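Local coordinates for protein ZYRO0G01672p (PDB 4U8T) that probably reads N6-methyladenosine in mRNA through its YTH domain, the part of the protein present here, at residues E60-L65 and A87-N92. Sequence-based numbering, arbitrary orientation.
Sequences EAYESL and AEMSSN
The ring of Y62 lies with one face against backbone: the carbonyl oxygen of S91 sits 3.6 Å above the ring plane, over its centre. S91 C lies over the same face; from there the chain passes on to N92, whose N approaches Y62 CE2 obliquely at 3.3 Å, and Y62 OH ends beside S91 CA. Y62 reaches this corner because its CG stands anti to the backbone N (chi1 -180°), which sends the ring out from the helix over the bend at S91. Two side chains flank it. M89 lays its CB 3.8 Å from Y62 CD1; its chain runs extended to the selenium, and the bend at the last torsion (chi3 75°) lays the CE methyl against Y62 CB. The selenium is 5.2 Å from the ring centroid, an oblique Met-aromatic contact made by a selenomethionine. At the ring's CD2-CE2 side stands N92, its CB 3.7 Å from Y62 CD2 and its amide plane turned 66° from the ring. An alanine in place of Y62 would probably open a gap between helix and strand, leaving M89 and the backbone at S91 without their aromatic cover. The polar link is indirect: a water donates to E63 OE1 and accepts from N92 ND2 at 3.1 Å. The carboxylate and amide are nearly parallel, but E63 OE1 and N92 ND2 are 4.1 Å apart, too far for a direct bond. N92 OD1 is hydrogen-bonded to S59, one turn back on the helix, which helps fix the amide's rotation. The contact thus packs the C-terminal end of helix 52-63 onto strand 82-94, which runs between strands 71-77 and 111-123 of the mixed sheet and turns a corner at S91; M89 also touches I71 and F112, and A61 touches I71 and F29.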
# COMPACT_ATOMS: atom_id res chain seq x y z
N GLU A 60 12.95 3.12 7.19
CA GLU A 60 13.53 2.33 8.26
C GLU A 60 13.06 0.89 8.24
O GLU A 60 13.86 0.00 8.46
CB GLU A 60 13.23 2.98 9.60
CG GLU A 60 14.07 4.21 9.82
CD GLU A 60 13.70 4.98 11.05
OE1 GLU A 60 12.83 4.51 11.79
OE2 GLU A 60 14.29 6.05 11.27
N ALA A 61 11.79 0.64 7.97
CA ALA A 61 11.29 -0.73 7.92
C ALA A 61 11.88 -1.51 6.76
O ALA A 61 12.14 -2.69 6.88
CB ALA A 61 9.80 -0.73 7.83
N TYR A 62 12.07 -0.84 5.63
CA TYR A 62 12.64 -1.44 4.45
C TYR A 62 14.10 -1.81 4.64
O TYR A 62 14.54 -2.88 4.22
CB TYR A 62 12.48 -0.50 3.28
CG TYR A 62 13.04 -1.02 1.99
CD1 TYR A 62 12.29 -1.81 1.18
CD2 TYR A 62 14.31 -0.68 1.59
CE1 TYR A 62 12.81 -2.28 0.00
CE2 TYR A 62 14.83 -1.14 0.43
CZ TYR A 62 14.08 -1.94 -0.36
OH TYR A 62 14.61 -2.39 -1.53
N GLU A 63 14.88 -0.91 5.23
CA GLU A 63 16.27 -1.23 5.55
C GLU A 63 16.42 -2.42 6.49
O GLU A 63 17.35 -3.18 6.35
CB GLU A 63 16.99 -0.03 6.15
CG GLU A 63 18.47 -0.27 6.51
CD GLU A 63 19.37 -0.78 5.38
OE1 GLU A 63 19.01 -0.62 4.19
OE2 GLU A 63 20.45 -1.32 5.69
N SER A 64 15.48 -2.60 7.41
CA SER A 64 15.56 -3.63 8.44
C SER A 64 15.25 -5.05 8.00
O SER A 64 15.37 -5.97 8.79
CB SER A 64 14.59 -3.31 9.55
OG SER A 64 14.97 -2.14 10.22
N LEU A 65 14.79 -5.23 6.77
CA LEU A 65 14.33 -6.55 6.33
C LEU A 65 15.44 -7.58 6.14
O LEU A 65 16.45 -7.29 5.51
CB LEU A 65 13.55 -6.44 5.02
CG LEU A 65 12.16 -5.82 5.00
CD1 LEU A 65 11.63 -5.83 3.60
CD2 LEU A 65 11.23 -6.53 5.91
N ALA A 87 0.84 -2.97 -3.42
CA ALA A 87 2.14 -2.82 -4.05
C ALA A 87 3.26 -3.30 -3.13
O ALA A 87 3.06 -3.42 -1.95
CB ALA A 87 2.36 -1.40 -4.43
N GLU A 88 4.41 -3.62 -3.69
CA GLU A 88 5.62 -3.85 -2.90
C GLU A 88 6.57 -2.70 -3.01
O GLU A 88 6.59 -2.04 -4.02
CB GLU A 88 6.38 -5.09 -3.35
CG GLU A 88 5.57 -6.30 -3.62
CD GLU A 88 6.43 -7.35 -4.25
OE1 GLU A 88 7.54 -6.99 -4.68
OE2 GLU A 88 6.00 -8.52 -4.31
N MSE A 89 7.38 -2.46 -1.98
CA MSE A 89 8.51 -1.58 -2.12
C MSE A 89 9.56 -2.32 -2.92
O MSE A 89 9.70 -3.53 -2.80
CB MSE A 89 9.05 -1.15 -0.76
CG MSE A 89 8.16 -0.19 -0.01
SE MSE A 89 8.86 0.52 1.67
CE MSE A 89 10.12 1.77 1.01
N SER A 90 10.28 -1.62 -3.78
CA SER A 90 11.30 -2.28 -4.57
C SER A 90 12.56 -1.44 -4.52
O SER A 90 13.52 -1.67 -5.22
CB SER A 90 10.85 -2.50 -6.01
OG SER A 90 10.48 -1.31 -6.63
N SER A 91 12.52 -0.42 -3.68
CA SER A 91 13.70 0.33 -3.40
C SER A 91 13.55 1.04 -2.08
O SER A 91 12.47 1.12 -1.53
CB SER A 91 13.97 1.33 -4.52
OG SER A 91 13.36 2.57 -4.24
N ASN A 92 14.66 1.51 -1.54
CA ASN A 92 14.61 2.43 -0.43
C ASN A 92 14.34 3.79 -1.03
O ASN A 92 14.23 3.93 -2.23
CB ASN A 92 15.90 2.39 0.37
CG ASN A 92 15.71 2.81 1.81
OD1 ASN A 92 14.87 3.64 2.13
ND2 ASN A 92 16.51 2.24 2.69
O HOH W 1 18.92 0.66 1.49